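Local coordinates for glucokinase (Leishmania braziliensis MHOM/BR/75/M2904, PDB 6EDI), which probably phosphorylates glucose at the expense of ATP, as a glucokinase of the actin-like ATPase clan, at residues D33-C45 / S51-D63. Numbering follows the deposited sequence.
Sequences DASWSSGPIYVVC and SARVGFSQASQHD
Tyr-42 and Ser-57 form a hydrogen-bonded pair in the antiparallel β-hairpin of strands 41-48 and 51-58, part of a mixed sheet of the actin-like ATPase fold; the axes of 41-45 and 51-58 approach to 4.4 Å, their N-to-C directions 150° apart. Val-44 and Gly-55 form the next such pair, bonded in both directions. Water 1 extends the ladder, donating to Pro-40 O and accepting from Ala-59 N. Tyr-42 O is gripped twice, by Ser-57 N at 2.7 Å and by Ser-57 OG at 2.9 Å; chi1 of 60° folds this hydroxyl back between its own N and carbonyl carbon, where it also meets Val-44 CG1. Helix 399-409 packs against the face of Tyr-42, Val-44 and Ser-57 through Leu-401, Cys-404 and Leu-405. On the face of Val-43 and Phe-56, Ile-41 CG2 and Val-43 CG2 each lie 3.6 Å from the Phe-56 ring, at CD1 and CE1 respectively, and Phe-106 meets that ring edge-to-face. Ahead of strand 41-48, the 3-10 turn 34-37 brings Trp-36 over Gln-58, whose amide stacks 9° from the indole plane, while Gln-58 CG makes a CH-pi contact with the six-membered ring. Gln-58 NE2 donates, within its amide plane, to Ser-35 O at 3.1 Å, approaching from above the carbonyl plane.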
# COMPACT_ATOMS: atom_id res chain seq x y z
N ASP A 33 -12.50 -21.13 33.16
CA ASP A 33 -12.49 -19.67 33.25
C ASP A 33 -13.73 -19.15 32.52
O ASP A 33 -13.79 -19.20 31.29
CB ASP A 33 -11.21 -19.11 32.60
CG ASP A 33 -11.11 -17.58 32.67
OD1 ASP A 33 -12.12 -16.88 32.93
OD2 ASP A 33 -10.00 -17.07 32.44
N ALA A 34 -14.69 -18.63 33.28
CA ALA A 34 -15.99 -18.21 32.75
C ALA A 34 -15.92 -17.13 31.67
O ALA A 34 -16.87 -16.95 30.91
CB ALA A 34 -16.90 -17.77 33.88
N SER A 35 -14.82 -16.39 31.62
CA SER A 35 -14.65 -15.40 30.56
C SER A 35 -14.92 -16.02 29.20
O SER A 35 -15.58 -15.42 28.36
CB SER A 35 -13.25 -14.81 30.60
OG SER A 35 -13.00 -14.23 31.86
N TRP A 36 -14.45 -17.25 29.02
CA TRP A 36 -14.70 -18.01 27.80
C TRP A 36 -16.18 -18.30 27.53
O TRP A 36 -16.56 -18.58 26.40
CB TRP A 36 -13.91 -19.32 27.81
CG TRP A 36 -12.44 -19.08 27.78
CD1 TRP A 36 -11.53 -19.31 28.78
CD2 TRP A 36 -11.71 -18.50 26.69
NE1 TRP A 36 -10.28 -18.92 28.36
CE2 TRP A 36 -10.36 -18.42 27.09
CE3 TRP A 36 -12.07 -18.05 25.42
CZ2 TRP A 36 -9.37 -17.90 26.25
CZ3 TRP A 36 -11.09 -17.54 24.59
CH2 TRP A 36 -9.76 -17.48 25.00
N SER A 37 -17.01 -18.26 28.58
CA SER A 37 -18.44 -18.57 28.43
C SER A 37 -19.23 -17.51 27.66
O SER A 37 -20.33 -17.79 27.18
CB SER A 37 -19.09 -18.82 29.79
OG SER A 37 -18.39 -19.81 30.51
N SER A 38 -18.69 -16.31 27.53
CA SER A 38 -19.42 -15.25 26.83
C SER A 38 -18.55 -14.39 25.90
O SER A 38 -17.32 -14.37 26.01
CB SER A 38 -20.13 -14.35 27.84
OG SER A 38 -19.20 -13.52 28.50
N GLY A 39 -19.21 -13.69 24.99
CA GLY A 39 -18.51 -12.83 24.04
C GLY A 39 -18.09 -13.53 22.77
O GLY A 39 -18.11 -14.77 22.70
N PRO A 40 -17.68 -12.75 21.76
CA PRO A 40 -17.21 -13.32 20.50
C PRO A 40 -15.95 -14.13 20.76
O PRO A 40 -15.19 -13.82 21.67
CB PRO A 40 -16.84 -12.08 19.67
CG PRO A 40 -17.38 -10.88 20.43
CD PRO A 40 -17.40 -11.31 21.86
N ILE A 41 -15.74 -15.16 19.96
CA ILE A 41 -14.51 -15.93 20.03
C ILE A 41 -13.77 -15.80 18.70
O ILE A 41 -14.35 -16.02 17.64
CB ILE A 41 -14.78 -17.41 20.31
CG1 ILE A 41 -15.48 -17.59 21.66
CG2 ILE A 41 -13.47 -18.21 20.27
CD1 ILE A 41 -14.62 -17.21 22.86
N TYR A 42 -12.49 -15.45 18.76
CA TYR A 42 -11.66 -15.33 17.56
C TYR A 42 -10.66 -16.50 17.51
O TYR A 42 -9.84 -16.69 18.42
CB TYR A 42 -10.97 -13.96 17.52
CG TYR A 42 -11.93 -12.78 17.72
CD1 TYR A 42 -12.55 -12.18 16.63
CD2 TYR A 42 -12.20 -12.27 18.99
CE1 TYR A 42 -13.43 -11.11 16.80
CE2 TYR A 42 -13.07 -11.21 19.17
CZ TYR A 42 -13.68 -10.63 18.08
OH TYR A 42 -14.54 -9.57 18.26
N VAL A 43 -10.77 -17.33 16.47
CA VAL A 43 -9.90 -18.49 16.31
C VAL A 43 -8.55 -18.00 15.79
O VAL A 43 -8.50 -17.19 14.85
CB VAL A 43 -10.52 -19.56 15.41
CG1 VAL A 43 -9.47 -20.54 14.92
CG2 VAL A 43 -11.62 -20.32 16.18
N VAL A 44 -7.49 -18.46 16.44
CA VAL A 44 -6.15 -18.00 16.12
C VAL A 44 -5.27 -19.20 15.83
O VAL A 44 -5.45 -20.30 16.39
CB VAL A 44 -5.52 -17.15 17.27
CG1 VAL A 44 -6.47 -16.09 17.72
CG2 VAL A 44 -5.12 -18.02 18.46
N CYS A 45 -4.31 -18.98 14.94
CA CYS A 45 -3.39 -20.03 14.52
C CYS A 45 -2.19 -19.36 13.88
O CYS A 45 -2.34 -18.42 13.10
CB CYS A 45 -4.06 -21.00 13.55
SG CYS A 45 -2.98 -22.27 12.83
N SER A 51 6.08 -25.92 14.27
CA SER A 51 5.13 -25.65 15.33
C SER A 51 3.93 -24.88 14.83
O SER A 51 4.06 -23.78 14.27
CB SER A 51 5.82 -24.87 16.44
OG SER A 51 6.50 -23.76 15.89
N ALA A 52 2.75 -25.46 15.04
CA ALA A 52 1.51 -24.81 14.66
C ALA A 52 0.69 -24.58 15.92
O ALA A 52 0.12 -25.52 16.48
CB ALA A 52 0.74 -25.68 13.67
N ARG A 53 0.64 -23.34 16.40
CA ARG A 53 -0.16 -23.07 17.58
C ARG A 53 -1.58 -22.80 17.12
O ARG A 53 -1.79 -22.00 16.22
CB ARG A 53 0.42 -21.90 18.37
CG ARG A 53 1.85 -22.18 18.84
CD ARG A 53 2.51 -20.99 19.50
NE ARG A 53 2.68 -19.88 18.58
CZ ARG A 53 3.36 -18.77 18.87
NH1 ARG A 53 3.92 -18.66 20.07
NH2 ARG A 53 3.49 -17.80 17.98
N VAL A 54 -2.55 -23.49 17.72
CA VAL A 54 -3.95 -23.32 17.33
C VAL A 54 -4.75 -23.02 18.58
O VAL A 54 -4.63 -23.73 19.57
CB VAL A 54 -4.49 -24.62 16.71
CG1 VAL A 54 -5.92 -24.44 16.21
CG2 VAL A 54 -3.60 -25.09 15.60
N GLY A 55 -5.57 -21.98 18.57
CA GLY A 55 -6.34 -21.69 19.75
C GLY A 55 -7.42 -20.64 19.57
O GLY A 55 -7.96 -20.47 18.48
N PHE A 56 -7.72 -19.94 20.65
CA PHE A 56 -8.88 -19.06 20.72
C PHE A 56 -8.49 -17.80 21.45
O PHE A 56 -7.67 -17.82 22.37
CB PHE A 56 -10.02 -19.77 21.46
CG PHE A 56 -10.42 -21.05 20.84
CD1 PHE A 56 -11.32 -21.06 19.78
CD2 PHE A 56 -9.87 -22.25 21.27
CE1 PHE A 56 -11.69 -22.25 19.18
CE2 PHE A 56 -10.22 -23.45 20.68
CZ PHE A 56 -11.13 -23.45 19.63
N SER A 57 -9.09 -16.68 21.05
CA SER A 57 -8.81 -15.41 21.70
C SER A 57 -10.11 -14.67 21.95
O SER A 57 -11.11 -14.91 21.27
CB SER A 57 -7.92 -14.54 20.82
OG SER A 57 -8.57 -14.30 19.58
N GLN A 58 -10.10 -13.78 22.92
CA GLN A 58 -11.24 -12.91 23.15
C GLN A 58 -10.73 -11.66 23.82
O GLN A 58 -9.61 -11.64 24.33
CB GLN A 58 -12.26 -13.62 24.04
CG GLN A 58 -11.65 -14.12 25.33
CD GLN A 58 -12.68 -14.61 26.32
OE1 GLN A 58 -12.37 -14.82 27.49
NE2 GLN A 58 -13.92 -14.80 25.86
N ALA A 59 -11.54 -10.60 23.81
CA ALA A 59 -11.24 -9.41 24.59
C ALA A 59 -12.00 -9.41 25.92
O ALA A 59 -12.38 -10.47 26.43
CB ALA A 59 -11.59 -8.16 23.79
N SER A 60 -12.21 -8.22 26.46
CA SER A 60 -13.06 -7.97 27.63
C SER A 60 -13.22 -6.45 27.70
O SER A 60 -12.25 -5.72 27.56
CB SER A 60 -12.41 -8.50 28.92
OG SER A 60 -12.15 -9.89 28.86
N GLN A 61 -14.45 -5.97 27.91
CA GLN A 61 -14.72 -4.53 27.74
C GLN A 61 -14.20 -3.61 28.85
O GLN A 61 -14.76 -3.55 29.95
CB GLN A 61 -16.22 -4.28 27.47
CG GLN A 61 -16.70 -2.82 27.66
CD GLN A 61 -15.98 -1.81 26.77
OE1 GLN A 61 -15.34 -2.17 25.78
NE2 GLN A 61 -16.08 -0.53 27.13
N HIS A 62 -13.11 -2.91 28.55
CA HIS A 62 -12.59 -1.82 29.38
C HIS A 62 -11.93 -0.78 28.46
O HIS A 62 -12.15 -0.80 27.25
CB HIS A 62 -11.55 -2.33 30.39
CG HIS A 62 -11.72 -3.76 30.79
ND1 HIS A 62 -11.04 -4.80 30.19
CD2 HIS A 62 -12.49 -4.33 31.75
CE1 HIS A 62 -11.38 -5.94 30.75
NE2 HIS A 62 -12.27 -5.69 31.70
N ASP A 63 -11.15 0.13 29.04
CA ASP A 63 -10.19 0.93 28.26
C ASP A 63 -8.80 0.37 28.56
O ASP A 63 -7.77 0.88 28.09
CB ASP A 63 -10.30 2.44 28.55
CG ASP A 63 -10.82 2.73 29.94
OD1 ASP A 63 -10.36 2.07 30.90
OD2 ASP A 63 -11.69 3.63 30.07
O HOH W 1 -14.20 -11.12 22.81